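VlsE1 (Borreliella burgdorferi, PDB 1L8W) is a variable surface lipoprotein antigen of the Lyme disease spirochaete, probably exposed at the outer membrane and involved in evading the host immune response. Local coordinates at residues 140-145 with 286-291; 248-253 with 273-278. All blocks are in the same frame, centred on the assembly; numbering follows the deposited sequence.

Interaction 1 of 2, residues 140-145 with 286-291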
loop_
_atom_site.group_PDB
_atom_site.type_symbol
_atom_site.label_atom_id
_atom_site.label_comp_id
_atom_site.label_asym_id
_atom_site.label_seq_id
_atom_site.Cartn_x
_atom_site.Cartn_y
_atom_site.Cartn_z
ATOM N N GLU A 140 7.381 -9.717 6.747
ATOM C CA GLU A 140 7.410 -10.775 7.743
ATOM C C GLU A 140 7.049 -12.087 7.071
ATOM O O GLU A 140 6.033 -12.174 6.395
ATOM C CB GLU A 140 6.401 -10.488 8.855
ATOM C CG GLU A 140 7.031 -9.970 10.123
ATOM C CD GLU A 140 8.024 -10.951 10.709
ATOM O OE1 GLU A 140 7.590 -12.031 11.162
ATOM O OE2 GLU A 140 9.237 -10.648 10.709
ATOM N N VAL A 141 7.884 -13.102 7.266
ATOM C CA VAL A 141 7.669 -14.421 6.680
ATOM C C VAL A 141 7.589 -15.493 7.762
ATOM O O VAL A 141 8.512 -15.629 8.561
ATOM C CB VAL A 141 8.830 -14.801 5.737
ATOM C CG1 VAL A 141 8.625 -16.221 5.198
ATOM C CG2 VAL A 141 8.934 -13.778 4.607
ATOM N N VAL A 142 6.497 -16.256 7.780
ATOM C CA VAL A 142 6.328 -17.325 8.770
ATOM C C VAL A 142 6.215 -18.709 8.130
ATOM O O VAL A 142 5.560 -18.881 7.099
ATOM C CB VAL A 142 5.076 -17.090 9.659
ATOM C CG1 VAL A 142 5.228 -15.788 10.424
ATOM C CG2 VAL A 142 3.824 -17.056 8.816
ATOM N N ALA A 143 6.863 -19.689 8.753
ATOM C CA ALA A 143 6.855 -21.066 8.273
ATOM C C ALA A 143 6.142 -21.980 9.272
ATOM O O ALA A 143 5.703 -23.075 8.917
ATOM C CB ALA A 143 8.277 -21.545 8.058
ATOM N N ASP A 144 6.043 -21.522 10.522
ATOM C CA ASP A 144 5.368 -22.270 11.581
ATOM C C ASP A 144 3.858 -22.086 11.473
ATOM O O ASP A 144 3.358 -20.962 11.486
ATOM C CB ASP A 144 5.823 -21.799 12.967
ATOM C CG ASP A 144 7.233 -22.231 13.301
ATOM O OD1 ASP A 144 7.555 -23.423 13.084
ATOM O OD2 ASP A 144 8.015 -21.385 13.794
ATOM N N ALA A 145 3.140 -23.197 11.382
ATOM C CA ALA A 145 1.687 -23.181 11.261
ATOM C C ALA A 145 0.986 -22.287 12.283
ATOM O O ALA A 145 -0.113 -21.789 12.030
ATOM C CB ALA A 145 1.151 -24.602 11.362
ATOM N N LYS A 286 1.239 -11.025 7.505
ATOM C CA LYS A 286 2.466 -11.793 7.293
ATOM C C LYS A 286 2.343 -12.746 6.104
ATOM O O LYS A 286 1.245 -13.042 5.648
ATOM C CB LYS A 286 2.792 -12.598 8.548
ATOM C CG LYS A 286 2.798 -11.770 9.814
ATOM C CD LYS A 286 2.916 -12.656 11.041
ATOM C CE LYS A 286 2.984 -11.829 12.318
ATOM N NZ LYS A 286 3.099 -12.710 13.513
ATOM N N PHE A 287 3.478 -13.236 5.619
ATOM C CA PHE A 287 3.497 -14.147 4.479
ATOM C C PHE A 287 3.926 -15.545 4.904
ATOM O O PHE A 287 4.981 -15.729 5.523
ATOM C CB PHE A 287 4.419 -13.575 3.408
ATOM C CG PHE A 287 4.018 -12.197 2.968
ATOM C CD1 PHE A 287 3.032 -12.021 2.001
ATOM C CD2 PHE A 287 4.563 -11.076 3.583
ATOM C CE1 PHE A 287 2.585 -10.750 1.659
ATOM C CE2 PHE A 287 4.123 -9.794 3.248
ATOM C CZ PHE A 287 3.130 -9.630 2.287
ATOM N N ALA A 288 3.094 -16.529 4.574
ATOM C CA ALA A 288 3.356 -17.908 4.961
ATOM C C ALA A 288 3.910 -18.843 3.878
ATOM O O ALA A 288 3.537 -18.771 2.702
ATOM C CB ALA A 288 2.086 -18.500 5.562
ATOM N N VAL A 289 4.805 -19.727 4.304
ATOM C CA VAL A 289 5.429 -20.703 3.420
ATOM C C VAL A 289 5.428 -22.076 4.117
ATOM O O VAL A 289 5.219 -22.163 5.335
ATOM C CB VAL A 289 6.893 -20.305 3.101
ATOM C CG1 VAL A 289 6.936 -18.961 2.382
ATOM C CG2 VAL A 289 7.706 -20.239 4.388
ATOM N N LYS A 290 5.650 -23.136 3.336
ATOM C CA LYS A 290 5.705 -24.503 3.862
ATOM C C LYS A 290 7.002 -24.623 4.656
ATOM O O LYS A 290 7.920 -23.828 4.458
ATOM C CB LYS A 290 5.745 -25.527 2.716
ATOM C CG LYS A 290 4.627 -25.390 1.694
ATOM C CD LYS A 290 4.877 -26.220 0.424
ATOM C CE LYS A 290 4.778 -27.729 0.650
ATOM N NZ LYS A 290 5.970 -28.340 1.313
ATOM N N ASP A 291 7.085 -25.605 5.550
ATOM C CA ASP A 291 8.312 -25.797 6.317
ATOM C C ASP A 291 9.385 -26.286 5.350
ATOM O O ASP A 291 9.099 -27.047 4.421
ATOM C CB ASP A 291 8.105 -26.814 7.443
ATOM C CG ASP A 291 6.888 -27.683 7.230
ATOM O OD1 ASP A 291 6.783 -28.324 6.160
ATOM O OD2 ASP A 291 6.036 -27.724 8.143
#
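Val142 and Phe287 meet through the backbone, Val142 N donating to Phe287 O at 2.8 Å. Phe287 N to Glu140 O (2.9 Å) and Val289 N to Val142 O (3.0 Å) complete the parallel pairing of strands 141-142 and 287-288. The side chains of Val141 and Phe287 lie on one face, where both touch Ile301 of helix 294-333. Phe287 sets CG anti to its carbonyl carbon (chi1 -57°), and the ring presents its CD2 edge to Glu140 O, 3.4 Å away and near the ring plane. Val142 and Ala288 occupy the other face. There Val142 CG1 stands anti to the carbonyl carbon and lies 3.9 Å from Lys286 CD. Its CG2 sits between the backbone N and the carbonyl carbon, 4.0 Å from Ala288 CB. The Lys286 chain is extended beyond CG and crosses Val142 at about a right angle. Past the paired residues, Ala143 CB rests 3.9 Å from Val289 CG2. Glu140 OE1 and Lys286 NZ remain 5.1 Å apart, so their opposite charges may attract but form no salt bridge. Backbone hydrogen bonds and small apolar contacts therefore join two distant parts of the chain in a two-stranded parallel sheet, laid against helix 294-333 on the Val141 and Phe287 face.

Interaction 2 of 2, residues 248-253 with 273-278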
loop_
_atom_site.group_PDB
_atom_site.type_symbol
_atom_site.label_atom_id
_atom_site.label_comp_id
_atom_site.label_asym_id
_atom_site.label_seq_id
_atom_site.Cartn_x
_atom_site.Cartn_y
_atom_site.Cartn_z
ATOM N N ILE A 248 -8.154 -5.687 -0.921
ATOM C CA ILE A 248 -8.412 -5.522 0.512
ATOM C C ILE A 248 -8.861 -6.855 1.125
ATOM O O ILE A 248 -8.362 -7.268 2.173
ATOM C CB ILE A 248 -9.490 -4.427 0.771
ATOM C CG1 ILE A 248 -8.922 -3.049 0.412
ATOM C CG2 ILE A 248 -9.947 -4.448 2.232
ATOM C CD1 ILE A 248 -9.898 -1.913 0.609
ATOM N N ALA A 249 -9.781 -7.539 0.458
ATOM C CA ALA A 249 -10.272 -8.824 0.939
ATOM C C ALA A 249 -9.166 -9.879 0.919
ATOM O O ALA A 249 -9.124 -10.778 1.773
ATOM C CB ALA A 249 -11.436 -9.285 0.078
ATOM N N ALA A 250 -8.275 -9.771 -0.063
ATOM C CA ALA A 250 -7.172 -10.719 -0.201
ATOM C C ALA A 250 -6.108 -10.471 0.855
ATOM O O ALA A 250 -5.570 -11.423 1.423
ATOM C CB ALA A 250 -6.556 -10.628 -1.618
ATOM N N ALA A 251 -5.808 -9.201 1.118
ATOM C CA ALA A 251 -4.797 -8.827 2.115
ATOM C C ALA A 251 -5.176 -9.253 3.545
ATOM O O ALA A 251 -4.341 -9.770 4.279
ATOM C CB ALA A 251 -4.541 -7.316 2.064
ATOM N N ILE A 252 -6.425 -9.033 3.947
ATOM C CA ILE A 252 -6.840 -9.449 5.282
ATOM C C ILE A 252 -6.754 -10.967 5.366
ATOM O O ILE A 252 -6.196 -11.514 6.324
ATOM C CB ILE A 252 -8.280 -8.985 5.609
ATOM C CG1 ILE A 252 -8.313 -7.458 5.714
ATOM C CG2 ILE A 252 -8.761 -9.644 6.913
ATOM C CD1 ILE A 252 -9.695 -6.860 5.875
ATOM N N GLY A 253 -7.302 -11.658 4.367
ATOM C CA GLY A 253 -7.234 -13.112 4.372
ATOM C C GLY A 253 -8.288 -13.872 5.168
ATOM O O GLY A 253 -9.170 -13.283 5.810
ATOM N N ALA A 273 -0.196 -7.096 -6.608
ATOM C CA ALA A 273 0.777 -6.161 -6.043
ATOM C C ALA A 273 0.140 -5.285 -4.952
ATOM O O ALA A 273 0.812 -4.884 -3.992
ATOM C CB ALA A 273 1.361 -5.293 -7.144
ATOM N N ALA A 274 -1.156 -5.000 -5.106
ATOM C CA ALA A 274 -1.902 -4.210 -4.127
ATOM C C ALA A 274 -2.186 -5.027 -2.866
ATOM O O ALA A 274 -2.089 -4.510 -1.748
ATOM C CB ALA A 274 -3.216 -3.717 -4.724
ATOM N N ALA A 275 -2.557 -6.294 -3.050
ATOM C CA ALA A 275 -2.851 -7.181 -1.925
ATOM C C ALA A 275 -1.587 -7.328 -1.106
ATOM O O ALA A 275 -1.612 -7.366 0.123
ATOM C CB ALA A 275 -3.304 -8.560 -2.430
ATOM N N ILE A 276 -0.481 -7.411 -1.830
ATOM C CA ILE A 276 0.835 -7.555 -1.251
ATOM C C ILE A 276 1.251 -6.316 -0.465
ATOM O O ILE A 276 1.659 -6.427 0.690
ATOM C CB ILE A 276 1.877 -7.864 -2.362
ATOM C CG1 ILE A 276 1.652 -9.295 -2.878
ATOM C CG2 ILE A 276 3.285 -7.677 -1.842
ATOM C CD1 ILE A 276 2.630 -9.766 -3.948
ATOM N N ALA A 277 1.130 -5.140 -1.071
ATOM C CA ALA A 277 1.526 -3.906 -0.387
ATOM C C ALA A 277 0.670 -3.629 0.845
ATOM O O ALA A 277 1.189 -3.190 1.874
ATOM C CB ALA A 277 1.469 -2.718 -1.344
ATOM N N LEU A 278 -0.631 -3.885 0.743
ATOM C CA LEU A 278 -1.533 -3.668 1.870
ATOM C C LEU A 278 -1.209 -4.615 3.020
ATOM O O LEU A 278 -1.201 -4.208 4.183
ATOM C CB LEU A 278 -2.986 -3.879 1.449
ATOM C CG LEU A 278 -3.705 -2.690 0.808
ATOM C CD1 LEU A 278 -4.982 -3.164 0.148
ATOM C CD2 LEU A 278 -3.997 -1.629 1.868
#
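Leu278 has CG anti to its carbonyl carbon (chi1 -85°), and chi2 of 166° places CD1 within 4.0 Å of Ile248 CG1. Ile248 also sets CG1 anti to its carbonyl carbon, although its CB points away from helix 269-281. The two side chains meet at a slant. Ala251 CB points toward the same helix and touches it twice. It lies 3.8 Å from Leu278 CB and 3.5 Å from Ala275 O. Beside it, the methyl carbons Ala250 CB and Ala275 CB meet at 3.9 Å. These small residues let the axes of helix segments 248-252 and 273-278 come within 8.1 Å, their N-to-C directions 47° apart. The CA atoms of Ala251 and Ala275 are 4.8 Å apart. All five touching residues are buried. Ile248 also packs on Ala160 of helix 153-170, and Ala274 packs on Ile227 of helix 220-230. Arg279, next to Leu278, supplies a polar link by donating from NH1 to Ala251 O. No hydrogen bond joins the two segments themselves. Their contact is alanine methyls and the Leu278 side chain packed closely, with Ile248 at the side, so it depends on van der Waals fit and the burial of apolar surface.

In the fold
Interaction 2 lies nearer the middle of the chain, with its centre about 8 Å from the chain centre, and is fully buried. Interaction 1 is about 21 Å from that centre and only partly buried. Their centres are about 16 Å apart. Along the chain, interaction 2 is nested inside the loop closed by residues 140-145 and 286-291. Helix 269-281 leads into strand 287-288, and the two contacts touch where Phe287 CZ packs 3.9 Å from Ile276 O. Arg279, which bonds Ala251 O, also makes a weak hydrogen bond to Lys286 O. The chemistry differs with place: the peripheral strand pair combines backbone hydrogen bonds with apolar contacts, whereas the interior helix pair has apolar packing and no hydrogen bond across its segments.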